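Side-chain contacts in putative lipoprotein (Bacteroides fragilis, PDB 3NQI), which is of unknown function but may bind lipids, and carries cadmium ions in the crystal: residues Y194-S197 and Q198-E202; D157-K160 and S161-I165; V174-E177 and P178-A182. All blocks are in the same frame, centred on the assembly; numbering follows the deposited sequence. Where two conformers were deposited one is given.

Contact 1: residues Y194-S197 and Q198-E202; sequences YEIS and QILRE
I196 and L200 meet where strand 186-195 gives way to helix 197-207, with I196 at the N-cap position of the helix. This inner side is the tightly packed one. The two aliphatic chains pass at a slant, and their closest methyls are I196 CD1 and L200 CD1, 3.6 Å apart. I196 owes this reach to its first torsion (chi1 59°), which sets CG1 between the backbone N and the carbonyl carbon and sends CD1 along the flank of L200. Beneath the methyls the backbone closes the first turn: L200 N donates to I196 O at 2.8 Å. CB of I199 also lies close to this carbonyl. The I199 side chain packs on L166 and L168 of strand 165-174 and C154 of strand 148-155, while L200 touches L166, P212 and Y242. The opposite character belongs to the polar flank of E195, S197 and Q198, which is hydrated. Here the carboxylate of E195 bends back so that S197 N donates to OE1 at 2.9 Å, approaching from above the carboxylate plane. A water extends the strand-to-helix link, donating to E195 O and accepting from I199 N. Q198 projects outward from the helix, its amide end far from the strand residues. The arginine chain of R201 leads away from the cap, and in one of its two conformers NH1 forms a salt bridge with OE2 of E202. One turn on from the cap, R201 N bonds to S197 O at 2.9 Å.

Contact 2: residues D157-K160 and S161-I165; sequences DDIK and SGDTI. With CD (cadmium ion), chain E.
The carboxylate of D163 is the flat group here, and I159 touches it through CG2, which comes to 3.9 Å from OD2; the two side chains cross at about a right angle. OD2 also binds the cadmium ion, at 2.2 Å. The other oxygen, OD1, is engaged from one face: I165 N donates to it at 3.1 Å from well above the carboxylate plane (61° out of it), and the carboxylate is thereby held at both oxygens. The next flat group is the peptide of K160, whose carbonyl oxygen has D163 N above its plane, in a hydrogen bond of 3.1 Å, and D163 CB close by. That bond closes a type II beta turn from K160 to D163. G162 fills its third position with a positive phi (85°), a backbone setting in which any CB would collide with the carbonyl oxygen of S161. D163 ends this turn and begins another, an Asx turn, made by the bond from I165 N to D163 OD1. The two turns bring OD2 of D163 and the carbonyl oxygen of I165 to the same ion, the latter at 2.3 Å, and three waters complete the ligands found around it. Chi1 of D163 (-169°) swings CG away from the backbone N, which turns OD1 to the N-H of I165 and OD2 to the ion. The loop lies on the surface between strands 148-155 and 165-174, and K160 and S161 extend from it to the solvent side. I159 instead packs on helix 197-207 at Y203, K206 and S207. The backbone is tied to the same region, since D163 O accepts from Y203 OH and G162 O from Q209 NE2.

Contact 3: residues V174-E177 and P178-A182; sequences VEDE and PAAIA
I181 reaches back from the first turn of its helix to V174 and D176. Its CB stands 3.9 Å from E177 O; the next atom, CG1, comes nearer to that oxygen, at 3.4 Å, and also meets V174 CG1. CD1, the tip, comes up against two backbone carbonyl oxygens, 3.5 Å from D176 O and 3.7 Å from V174 O. Having CG1 anti to its carbonyl carbon (chi1 -62°) turns I181 back along the incoming chain, and it faces V174 tip to tip. The chain makes this approach through an inverse gamma turn centred on E175, with a weak bond from D176 N to V174 O, and E177 then takes the N-cap position of helix 178-183. I181 N donates to E177 O at 3.0 Å, closing the first turn. P178, which has no N-H to offer, is the first residue of the helix, its ring beside the bent side chain of E177. The carboxylate of D176 spans the start of the helix: OD1 accepts from E177 N at 2.7 Å, whereas OD2 lies 3.5 Å from A180 CB and carries a salt bridge to R184.

How the contacts relate
Running from the N terminus, the chain reaches contact 2 first: it shapes the loop that turns strand 148-155 back into the antiparallel strand 165-174. That strand's far end enters contact 3, where helix 178-183 begins; strand 186-195 follows and leads into contact 1, the entry to helix 197-207. The three are in series, none nested in or crossing another. Contacts 1 and 2 lie close together, centres 15 Å apart and nearest atoms about 5 Å, and helix 197-207, begun in contact 1, supplies residues that cover the loop of contact 2. Contact 3 stands apart, its centre 31 Å and 35 Å from those of contacts 1 and 2.

Contact 1: residues Y194-S197 and Q198-E202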
loop_
_atom_site.group_PDB
_atom_site.type_symbol
_atom_site.label_atom_id
_atom_site.label_comp_id
_atom_site.label_asym_id
_atom_site.label_seq_id
_atom_site.Cartn_x
_atom_site.Cartn_y
_atom_site.Cartn_z
ATOM N N TYR A 194 2.607 1.881 3.251
ATOM C CA TYR A 194 2.249 2.616 4.474
ATOM C C TYR A 194 3.390 2.659 5.462
ATOM O O TYR A 194 3.833 1.622 5.995
ATOM C CB TYR A 194 1.049 1.989 5.208
ATOM C CG TYR A 194 -0.186 1.946 4.359
ATOM C CD1 TYR A 194 -0.399 0.921 3.452
ATOM C CD2 TYR A 194 -1.087 2.956 4.406
ATOM C CE1 TYR A 194 -1.502 0.920 2.608
ATOM C CE2 TYR A 194 -2.234 2.958 3.592
ATOM C CZ TYR A 194 -2.437 1.971 2.716
ATOM O OH TYR A 194 -3.541 2.015 1.894
ATOM N N GLU A 195 3.839 3.880 5.746
ATOM C CA GLU A 195 4.816 4.072 6.822
ATOM C C GLU A 195 4.060 4.042 8.146
ATOM O O GLU A 195 3.237 4.912 8.423
ATOM C CB GLU A 195 5.561 5.437 6.639
ATOM C CG GLU A 195 6.988 5.462 7.178
ATOM C CD GLU A 195 7.087 5.367 8.706
ATOM O OE1 GLU A 195 6.131 5.769 9.411
ATOM O OE2 GLU A 195 8.144 4.964 9.210
ATOM N N ILE A 196 4.358 3.080 8.996
ATOM C CA ILE A 196 3.569 2.829 10.188
ATOM C C ILE A 196 4.329 3.099 11.525
ATOM O O ILE A 196 3.824 2.756 12.565
ATOM C CB ILE A 196 2.973 1.446 10.202
ATOM C CG1 ILE A 196 4.072 0.378 10.115
ATOM C CG2 ILE A 196 1.921 1.292 9.047
ATOM C CD1 ILE A 196 3.581 -0.975 10.620
ATOM N N SER A 197 5.467 3.803 11.482
ATOM C CA SER A 197 6.239 4.043 12.698
ATOM C C SER A 197 5.440 4.829 13.724
ATOM O O SER A 197 5.507 4.549 14.926
ATOM C CB SER A 197 7.545 4.762 12.384
ATOM O OG SER A 197 8.362 3.921 11.603
ATOM N N GLN A 198 4.666 5.770 13.267
ATOM C CA GLN A 198 3.867 6.569 14.213
ATOM C C GLN A 198 2.781 5.699 14.844
ATOM O O GLN A 198 2.566 5.777 16.049
ATOM C CB GLN A 198 3.265 7.803 13.567
ATOM C CG GLN A 198 4.319 8.894 13.251
ATOM C CD GLN A 198 3.736 10.146 12.620
ATOM O OE1 GLN A 198 2.587 10.155 12.204
ATOM N NE2 GLN A 198 4.533 11.222 12.569
ATOM N N ILE A 199 2.215 4.787 14.053
ATOM C CA ILE A 199 1.181 3.878 14.535
ATOM C C ILE A 199 1.784 2.939 15.578
ATOM O O ILE A 199 1.211 2.737 16.654
ATOM C CB ILE A 199 0.566 3.012 13.428
ATOM C CG1 ILE A 199 0.078 3.835 12.229
ATOM C CG2 ILE A 199 -0.572 2.223 14.006
ATOM C CD1 ILE A 199 -0.603 5.100 12.586
ATOM N N LEU A 200 2.951 2.373 15.239
ATOM C CA LEU A 200 3.669 1.479 16.148
ATOM C C LEU A 200 4.039 2.168 17.463
ATOM O O LEU A 200 3.907 1.551 18.507
ATOM C CB LEU A 200 4.875 0.831 15.476
ATOM C CG LEU A 200 4.565 -0.207 14.386
ATOM C CD1 LEU A 200 5.788 -0.499 13.445
ATOM C CD2 LEU A 200 4.063 -1.522 15.011
ATOM N N ARG A 201 4.460 3.429 17.406
ATOM C CA ARG A 201 4.812 4.193 18.587
ATOM C C ARG A 201 3.596 4.301 19.535
ATOM O O ARG A 201 3.721 4.051 20.741
ATOM C CB ARG A 201 5.319 5.583 18.185
ATOM C CG ARG A 201 6.139 6.278 19.237
ATOM C CD ARG A 201 6.292 7.766 18.966
ATOM N NE ARG A 201 5.049 8.356 18.491
ATOM C CZ ARG A 201 3.971 8.617 19.224
ATOM N NH1 ARG A 201 3.916 8.352 20.502
ATOM N NH2 ARG A 201 2.907 9.128 18.635
ATOM N N GLU A 202 2.429 4.653 18.983
ATOM C CA GLU A 202 1.188 4.773 19.774
ATOM C C GLU A 202 0.711 3.447 20.320
ATOM O O GLU A 202 0.288 3.371 21.455
ATOM C CB GLU A 202 0.057 5.465 18.999
ATOM C CG GLU A 202 0.217 6.968 19.020
ATOM C CD GLU A 202 -0.006 7.561 20.412
ATOM O OE1 GLU A 202 -1.169 7.786 20.791
ATOM O OE2 GLU A 202 0.922 7.769 21.178
HETATM O O HOH W 1 2.324 5.806 11.053
HETATM O O HOH W 2 4.574 7.051 10.778
#

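Contact 2: residues D157-K160 and S161-I165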
loop_
_atom_site.group_PDB
_atom_site.type_symbol
_atom_site.label_atom_id
_atom_site.label_comp_id
_atom_site.label_asym_id
_atom_site.label_seq_id
_atom_site.Cartn_x
_atom_site.Cartn_y
_atom_site.Cartn_z
ATOM N N ASP A 157 -8.226 4.042 20.989
ATOM C CA ASP A 157 -9.048 3.622 22.142
ATOM C C ASP A 157 -9.171 2.109 22.228
ATOM O O ASP A 157 -9.396 1.586 23.288
ATOM C CB ASP A 157 -10.479 4.190 22.087
ATOM C CG ASP A 157 -10.552 5.683 22.454
ATOM O OD1 ASP A 157 -9.523 6.259 22.908
ATOM O OD2 ASP A 157 -11.643 6.275 22.277
ATOM N N ASP A 158 -9.035 1.414 21.115
ATOM C CA ASP A 158 -9.178 -0.040 21.118
ATOM C C ASP A 158 -7.953 -0.785 21.597
ATOM O O ASP A 158 -8.023 -2.018 21.815
ATOM C CB ASP A 158 -9.574 -0.541 19.729
ATOM C CG ASP A 158 -10.946 -0.016 19.285
ATOM O OD1 ASP A 158 -11.712 0.470 20.154
ATOM O OD2 ASP A 158 -11.268 -0.101 18.079
ATOM N N ILE A 159 -6.848 -0.071 21.800
ATOM C CA ILE A 159 -5.602 -0.725 22.231
ATOM C C ILE A 159 -5.576 -0.816 23.734
ATOM O O ILE A 159 -5.525 0.189 24.431
ATOM C CB ILE A 159 -4.343 -0.007 21.737
ATOM C CG1 ILE A 159 -4.430 0.283 20.229
ATOM C CG2 ILE A 159 -3.096 -0.850 22.079
ATOM C CD1 ILE A 159 -3.331 1.253 19.730
ATOM N N LYS A 160 -5.590 -2.037 24.243
ATOM C CA LYS A 160 -5.519 -2.251 25.675
ATOM C C LYS A 160 -4.142 -2.714 26.161
ATOM O O LYS A 160 -3.335 -3.223 25.415
ATOM C CB LYS A 160 -6.598 -3.243 26.083
ATOM C CG LYS A 160 -7.995 -2.569 26.295
ATOM C CD LYS A 160 -8.722 -2.239 25.011
ATOM C CE LYS A 160 -9.991 -1.346 25.225
ATOM N NZ LYS A 160 -11.082 -1.586 24.189
ATOM N N SER A 161 -3.916 -2.551 27.446
ATOM C CA SER A 161 -2.697 -2.978 28.098
ATOM C C SER A 161 -2.434 -4.458 27.810
ATOM O O SER A 161 -3.332 -5.265 27.952
ATOM C CB SER A 161 -2.847 -2.746 29.585
ATOM O OG SER A 161 -1.659 -3.024 30.255
ATOM N N GLY A 162 -1.227 -4.787 27.361
ATOM C CA GLY A 162 -0.848 -6.155 26.964
ATOM C C GLY A 162 -1.152 -6.628 25.537
ATOM O O GLY A 162 -0.585 -7.633 25.101
ATOM N N ASP A 163 -2.016 -5.909 24.810
ATOM C CA ASP A 163 -2.428 -6.315 23.466
ATOM C C ASP A 163 -1.204 -6.673 22.608
ATOM O O ASP A 163 -0.268 -5.874 22.495
ATOM C CB ASP A 163 -3.180 -5.148 22.874
ATOM C CG ASP A 163 -3.897 -5.466 21.605
ATOM O OD1 ASP A 163 -3.997 -6.642 21.114
ATOM O OD2 ASP A 163 -4.389 -4.446 21.109
ATOM N N THR A 164 -1.203 -7.884 22.036
ATOM C CA THR A 164 -0.134 -8.330 21.126
ATOM C C THR A 164 -0.486 -8.203 19.612
ATOM O O THR A 164 0.300 -8.602 18.761
ATOM C CB THR A 164 0.257 -9.792 21.391
ATOM O OG1 THR A 164 -0.881 -10.635 21.174
ATOM C CG2 THR A 164 0.759 -9.971 22.833
ATOM N N ILE A 165 -1.684 -7.710 19.293
ATOM C CA ILE A 165 -2.177 -7.652 17.911
ATOM C C ILE A 165 -2.460 -6.222 17.591
ATOM O O ILE A 165 -3.159 -5.567 18.336
ATOM C CB ILE A 165 -3.462 -8.496 17.722
ATOM C CG1 ILE A 165 -3.161 -9.971 18.013
ATOM C CG2 ILE A 165 -4.023 -8.334 16.278
ATOM C CD1 ILE A 165 -4.415 -10.870 17.865
HETATM CD CD CD E . -5.208 -4.952 19.175
HETATM O O HOH W 3 -5.212 -2.670 17.672
HETATM O O HOH W 4 -6.761 -6.890 18.227
HETATM O O HOH W 5 -3.830 -3.133 19.926
#

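Contact 3: residues V174-E177 and P178-A182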
loop_
_atom_site.group_PDB
_atom_site.type_symbol
_atom_site.label_atom_id
_atom_site.label_comp_id
_atom_site.label_asym_id
_atom_site.label_seq_id
_atom_site.Cartn_x
_atom_site.Cartn_y
_atom_site.Cartn_z
ATOM N N VAL A 174 -13.803 6.702 -2.459
ATOM C CA VAL A 174 -13.814 7.186 -3.853
ATOM C C VAL A 174 -14.430 8.574 -3.855
ATOM O O VAL A 174 -15.552 8.742 -3.382
ATOM C CB VAL A 174 -14.583 6.237 -4.781
ATOM C CG1 VAL A 174 -14.570 6.690 -6.295
ATOM C CG2 VAL A 174 -14.040 4.819 -4.662
ATOM N N GLU A 175 -13.726 9.559 -4.425
ATOM C CA GLU A 175 -14.234 10.942 -4.492
ATOM C C GLU A 175 -15.119 11.077 -5.714
ATOM O O GLU A 175 -14.722 11.605 -6.754
ATOM C CB GLU A 175 -13.080 11.969 -4.499
ATOM C CG GLU A 175 -13.593 13.434 -4.170
ATOM C CD GLU A 175 -12.533 14.510 -4.442
ATOM O OE1 GLU A 175 -11.485 14.183 -5.012
ATOM O OE2 GLU A 175 -12.791 15.703 -4.167
ATOM N N ASP A 176 -16.340 10.585 -5.568
ATOM C CA ASP A 176 -17.357 10.695 -6.620
ATOM C C ASP A 176 -18.739 10.472 -6.015
ATOM O O ASP A 176 -18.865 10.145 -4.841
ATOM C CB ASP A 176 -17.104 9.673 -7.739
ATOM C CG ASP A 176 -17.670 10.113 -9.107
ATOM O OD1 ASP A 176 -18.511 11.025 -9.159
ATOM O OD2 ASP A 176 -17.301 9.496 -10.115
ATOM N N GLU A 177 -19.758 10.664 -6.822
ATOM C CA GLU A 177 -21.150 10.501 -6.387
ATOM C C GLU A 177 -21.514 9.030 -6.180
ATOM O O GLU A 177 -21.003 8.155 -6.892
ATOM C CB GLU A 177 -22.094 11.150 -7.405
ATOM C CG GLU A 177 -21.942 12.664 -7.477
ATOM C CD GLU A 177 -22.441 13.345 -6.221
ATOM O OE1 GLU A 177 -23.676 13.327 -5.986
ATOM O OE2 GLU A 177 -21.599 13.896 -5.471
ATOM N N PRO A 178 -22.408 8.756 -5.226
ATOM C CA PRO A 178 -22.740 7.347 -4.885
ATOM C C PRO A 178 -23.118 6.441 -6.078
ATOM O O PRO A 178 -22.581 5.358 -6.184
ATOM C CB PRO A 178 -23.896 7.482 -3.887
ATOM C CG PRO A 178 -23.747 8.863 -3.297
ATOM C CD PRO A 178 -23.165 9.717 -4.395
ATOM N N ALA A 179 -23.948 6.919 -7.009
ATOM C CA ALA A 179 -24.341 6.128 -8.172
ATOM C C ALA A 179 -23.154 5.850 -9.109
ATOM O O ALA A 179 -22.983 4.727 -9.625
ATOM C CB ALA A 179 -25.530 6.858 -8.930
ATOM N N ALA A 180 -22.283 6.841 -9.291
ATOM C CA ALA A 180 -21.091 6.636 -10.138
ATOM C C ALA A 180 -20.102 5.665 -9.513
ATOM O O ALA A 180 -19.403 4.921 -10.215
ATOM C CB ALA A 180 -20.391 7.963 -10.478
ATOM N N ILE A 181 -20.003 5.674 -8.185
ATOM C CA ILE A 181 -19.186 4.659 -7.509
ATOM C C ILE A 181 -19.713 3.270 -7.818
ATOM O O ILE A 181 -18.943 2.391 -8.286
ATOM C CB ILE A 181 -19.076 4.919 -6.010
ATOM C CG1 ILE A 181 -18.392 6.266 -5.756
ATOM C CG2 ILE A 181 -18.302 3.752 -5.301
ATOM C CD1 ILE A 181 -18.463 6.715 -4.283
ATOM N N ALA A 182 -21.019 3.092 -7.628
ATOM C CA ALA A 182 -21.689 1.795 -7.849
ATOM C C ALA A 182 -21.471 1.219 -9.258
ATOM O O ALA A 182 -21.343 -0.005 -9.393
ATOM C CB ALA A 182 -23.197 1.894 -7.531
#